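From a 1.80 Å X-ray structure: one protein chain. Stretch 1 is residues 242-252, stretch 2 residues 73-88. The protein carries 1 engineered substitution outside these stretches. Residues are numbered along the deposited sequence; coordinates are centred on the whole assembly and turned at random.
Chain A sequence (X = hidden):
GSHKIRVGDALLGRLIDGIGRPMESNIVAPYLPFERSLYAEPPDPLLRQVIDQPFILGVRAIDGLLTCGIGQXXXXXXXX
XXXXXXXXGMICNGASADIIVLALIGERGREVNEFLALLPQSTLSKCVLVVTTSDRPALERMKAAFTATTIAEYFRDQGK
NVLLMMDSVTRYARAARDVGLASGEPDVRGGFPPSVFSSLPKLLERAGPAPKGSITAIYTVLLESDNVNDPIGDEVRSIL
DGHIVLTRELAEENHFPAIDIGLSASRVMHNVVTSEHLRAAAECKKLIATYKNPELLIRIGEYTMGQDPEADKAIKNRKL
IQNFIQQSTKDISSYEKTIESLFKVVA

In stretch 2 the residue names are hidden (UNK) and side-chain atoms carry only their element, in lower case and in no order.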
# COMPACT_ATOMS: atom_id res chain seq x y z
N GLY A 242 2.19 8.56 -4.25
CA GLY A 242 2.07 8.79 -2.82
C GLY A 242 2.91 7.76 -2.10
O GLY A 242 3.20 6.70 -2.65
N HIS A 243 3.32 8.08 -0.89
CA HIS A 243 4.12 7.14 -0.14
C HIS A 243 3.82 7.27 1.35
O HIS A 243 3.68 8.39 1.89
CB HIS A 243 5.62 7.32 -0.44
CG HIS A 243 6.14 8.68 -0.13
ND1 HIS A 243 5.94 9.76 -0.96
CD2 HIS A 243 6.83 9.15 0.93
CE1 HIS A 243 6.47 10.84 -0.42
NE2 HIS A 243 7.03 10.49 0.73
N ILE A 244 3.72 6.12 2.00
CA ILE A 244 3.44 6.04 3.42
C ILE A 244 4.66 5.39 4.05
O ILE A 244 5.07 4.30 3.66
CB ILE A 244 2.23 5.12 3.66
CG1 ILE A 244 0.99 5.68 2.97
CG2 ILE A 244 1.99 4.92 5.15
CD1 ILE A 244 0.63 7.09 3.41
N VAL A 245 5.23 6.04 5.05
CA VAL A 245 6.46 5.54 5.65
C VAL A 245 6.23 5.12 7.10
O VAL A 245 5.75 5.92 7.91
CB VAL A 245 7.55 6.61 5.62
CG1 VAL A 245 8.81 6.12 6.35
CG2 VAL A 245 7.85 6.99 4.16
N LEU A 246 6.59 3.88 7.42
CA LEU A 246 6.47 3.39 8.80
C LEU A 246 7.85 3.40 9.42
O LEU A 246 8.83 3.10 8.74
CB LEU A 246 5.94 1.96 8.82
CG LEU A 246 4.69 1.68 7.99
CD1 LEU A 246 4.13 0.27 8.29
CD2 LEU A 246 3.64 2.75 8.26
N THR A 247 7.93 3.72 10.71
CA THR A 247 9.23 3.84 11.36
C THR A 247 9.35 3.00 12.61
O THR A 247 8.38 2.83 13.35
CB THR A 247 9.56 5.30 11.73
OG1 THR A 247 8.60 5.77 12.70
CG2 THR A 247 9.54 6.20 10.50
N ARG A 248 10.55 2.49 12.84
CA ARG A 248 10.88 1.79 14.09
C ARG A 248 10.65 2.70 15.29
O ARG A 248 10.17 2.26 16.33
CB ARG A 248 12.33 1.29 14.05
CG ARG A 248 12.73 0.44 15.24
CD ARG A 248 13.81 -0.57 14.87
NE ARG A 248 13.26 -1.64 14.02
CZ ARG A 248 13.54 -1.78 12.73
NH1 ARG A 248 14.38 -0.94 12.13
NH2 ARG A 248 12.99 -2.77 12.04
N GLU A 249 10.96 3.99 15.14
CA GLU A 249 10.77 4.95 16.22
C GLU A 249 9.33 5.02 16.74
O GLU A 249 9.11 5.06 17.96
CB GLU A 249 11.27 6.33 15.80
CG GLU A 249 12.80 6.43 15.73
CD GLU A 249 13.43 5.71 14.54
OE1 GLU A 249 12.73 5.45 13.52
OE2 GLU A 249 14.64 5.40 14.62
N LEU A 250 8.36 5.03 15.83
CA LEU A 250 6.96 4.97 16.25
C LEU A 250 6.54 3.59 16.76
O LEU A 250 5.82 3.48 17.76
CB LEU A 250 6.02 5.44 15.13
CG LEU A 250 6.13 6.94 14.83
CD1 LEU A 250 5.38 7.30 13.54
CD2 LEU A 250 5.64 7.79 16.01
N ALA A 251 6.99 2.53 16.10
CA ALA A 251 6.66 1.18 16.56
C ALA A 251 7.12 0.92 18.00
O ALA A 251 6.44 0.22 18.76
CB ALA A 251 7.23 0.13 15.61
N GLU A 252 8.25 1.50 18.39
CA GLU A 252 8.81 1.29 19.73
C GLU A 252 8.10 2.12 20.79
O GLU A 252 8.24 1.88 22.00
CB GLU A 252 10.31 1.53 19.72
CG GLU A 252 11.05 0.49 18.89
CD GLU A 252 12.54 0.73 18.84
OE1 GLU A 252 12.96 1.88 19.08
OE2 GLU A 252 13.28 -0.24 18.56
N UNK A 73 -0.99 5.17 -7.62
CA UNK A 73 0.05 4.21 -7.24
C UNK A 73 0.69 4.68 -5.94
O UNK A 73 1.23 5.79 -5.87
n UNK A 73 1.96 4.75 -12.44
n UNK A 73 2.27 6.87 -11.62
c UNK A 73 -0.08 4.27 -10.52
c UNK A 73 1.64 5.71 -11.57
n UNK A 73 0.67 5.52 -10.68
c UNK A 73 1.12 4.08 -8.32
c UNK A 73 0.66 3.34 -9.59
N UNK A 74 0.61 3.85 -4.90
CA UNK A 74 1.00 4.24 -3.55
C UNK A 74 2.05 3.27 -3.04
O UNK A 74 1.89 2.07 -3.21
c UNK A 74 -0.22 4.14 -2.60
c UNK A 74 -2.76 4.39 -2.81
c UNK A 74 0.16 4.47 -1.15
c UNK A 74 -1.39 4.99 -3.12
N UNK A 75 3.11 3.77 -2.42
CA UNK A 75 4.10 2.88 -1.82
C UNK A 75 3.97 2.90 -0.30
O UNK A 75 3.70 3.94 0.29
N UNK A 76 4.17 1.75 0.33
CA UNK A 76 4.31 1.71 1.79
C UNK A 76 5.72 1.19 2.07
O UNK A 76 6.05 0.08 1.65
c UNK A 76 1.85 1.32 2.21
c UNK A 76 3.27 0.79 2.45
c UNK A 76 0.73 0.41 2.78
c UNK A 76 3.59 0.64 3.96
N UNK A 77 6.52 2.00 2.75
CA UNK A 77 7.93 1.72 3.03
C UNK A 77 8.03 1.32 4.51
O UNK A 77 7.61 2.08 5.38
c UNK A 77 10.13 3.45 -0.76
c UNK A 77 8.78 2.97 2.77
c UNK A 77 8.88 3.36 1.31
c UNK A 77 7.80 3.95 0.66
c UNK A 77 10.05 3.11 0.59
c UNK A 77 7.89 4.29 -0.69
c UNK A 77 9.05 4.03 -1.40
N UNK A 78 8.57 0.13 4.78
CA UNK A 78 8.58 -0.39 6.14
C UNK A 78 9.69 -1.41 6.37
O UNK A 78 9.93 -2.28 5.54
c UNK A 78 7.22 -1.01 6.49
N UNK A 79 10.34 -1.33 7.52
CA UNK A 79 11.27 -2.38 7.92
C UNK A 79 10.53 -3.48 8.66
O UNK A 79 9.30 -3.54 8.63
N UNK A 80 11.29 -4.33 9.36
CA UNK A 80 10.73 -5.41 10.17
C UNK A 80 10.21 -4.92 11.50
O UNK A 80 10.74 -3.97 12.08
o UNK A 80 12.20 -7.09 9.24
c UNK A 80 11.80 -6.48 10.44
N UNK A 81 9.17 -5.59 11.99
CA UNK A 81 8.68 -5.35 13.34
C UNK A 81 8.13 -3.96 13.54
O UNK A 81 8.20 -3.42 14.64
N UNK A 82 7.55 -3.38 12.49
CA UNK A 82 6.89 -2.09 12.64
C UNK A 82 5.40 -2.15 12.31
O UNK A 82 4.76 -1.11 12.13
c UNK A 82 7.58 -0.97 11.83
c UNK A 82 9.02 -0.78 12.30
c UNK A 82 7.51 -1.25 10.33
N UNK A 83 4.85 -3.36 12.21
CA UNK A 83 3.39 -3.50 12.07
C UNK A 83 2.87 -3.44 10.65
O UNK A 83 1.68 -3.18 10.43
N UNK A 84 3.75 -3.66 9.68
CA UNK A 84 3.34 -3.59 8.28
C UNK A 84 2.15 -4.50 7.98
O UNK A 84 1.16 -4.05 7.45
c UNK A 84 5.23 -4.85 5.11
c UNK A 84 5.48 -6.28 5.62
n UNK A 84 4.62 -7.38 5.07
c UNK A 84 4.12 -4.14 5.89
c UNK A 84 4.52 -3.93 7.35
N UNK A 85 2.25 -5.78 8.33
CA UNK A 85 1.18 -6.71 7.94
C UNK A 85 -0.17 -6.29 8.55
O UNK A 85 -1.22 -6.39 7.91
o UNK A 85 2.56 -8.61 7.40
c UNK A 85 1.55 -8.15 8.30
N UNK A 86 -0.12 -5.79 9.78
CA UNK A 86 -1.32 -5.31 10.46
C UNK A 86 -1.97 -4.14 9.70
O UNK A 86 -3.20 -4.10 9.52
c UNK A 86 -2.26 -4.31 12.60
o UNK A 86 -0.56 -6.02 12.65
c UNK A 86 -1.01 -4.88 11.91
N UNK A 87 -1.14 -3.20 9.25
CA UNK A 87 -1.63 -2.10 8.44
C UNK A 87 -2.21 -2.59 7.12
O UNK A 87 -3.26 -2.10 6.69
c UNK A 87 -0.95 0.09 7.26
c UNK A 87 -2.09 0.94 7.85
c UNK A 87 0.27 0.98 6.94
c UNK A 87 -0.53 -1.06 8.18
N UNK A 88 -1.53 -3.53 6.47
CA UNK A 88 -2.03 -4.08 5.21
C UNK A 88 -3.38 -4.76 5.46
O UNK A 88 -4.29 -4.63 4.66
c UNK A 88 1.05 -5.56 3.35
c UNK A 88 -1.06 -5.10 4.61
c UNK A 88 0.17 -3.24 3.48
c UNK A 88 0.32 -4.56 4.21
O HOH W 1 10.35 0.82 9.20

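Position 73 carries three carbons, a nitrogen, and a carbon bearing two more nitrogens, a guanidinium whose end leads away from stretch 1; it is Arg 73. At 74, four carbons fork at the first, one arm two carbons long, and a carbon of the fork lies near the Ile 244 side chain: Ile 74, with CG2 4.4 Å from Ile 244 CG1. Position 75 has no side-chain atom. Its N donates to Gly 242 O (2.9 Å) and its O accepts from Ile 244 N (2.8 Å); this is Gly 75. Position 76 repeats the four-carbon fork of 74 on the same sheet face, so it is Ile 76, whose CG1 is 4.1 Å from Ile 244 CB and CG2 4.3 Å from Leu 246 CG.

One carbon leading to a six-carbon ring, without oxygen, makes 77 a phenylalanine. The ring of Phe 77 turns back along the strand, placing CE2 3.8 Å from His 243 CB and within 3.0 Å of where a CB on Gly 75 would stand. The single carbon at 78, which meets Leu 246, defines Ala 78 (CB to Leu 246 CD1, 3.8 Å). Position 79 is bare: Gly 79, whose N donates to a water that in turn donates to Leu 246 O (2.7 and 2.8 Å).

A carbon and an oxygen at 80 give Ser 80, but its backbone O is what receives Arg 248 NH2, at 2.6 Å. Position 81, again bare, has a positive phi of 64°, favouring glycine: Gly 81. At 82, one carbon carries two others, packed against Leu 246, Arg 248 and Ala 251. This is Val 82; CG1 approaches Arg 248 CA to 3.6 Å and lies over one face of its guanidinium. Bare 83, with phi 86°, is Gly 83, the N-cap of the following helix.

At 84, four carbons run in a row and end in nitrogen, with the backbone CA 3.9 Å from Leu 246 CD1; this is Lys 84. Position 85, a carbon and an oxygen, is Ser 85; 86, a carbon bearing an oxygen and a carbon, is Thr 86. Neither reaches stretch 1. Four carbons forked at the second occur at 87 and 88: Leu 87 meets Leu 246 (CD2 to CD2, 4.0 Å), while Leu 88 makes no contact.

The contact begins as a parallel strand pair, joined by alternating backbone hydrogen bonds that end with Leu 246 N to Phe 77 O (2.9 Å). Beyond it, Leu 246 fills a pocket of Ile 76, Ala 78, Val 82 and Leu 87, and Arg 248 ties the loop to the short helix.

Stretch 2 73-88: RIGIFAGSGVGKSTLL
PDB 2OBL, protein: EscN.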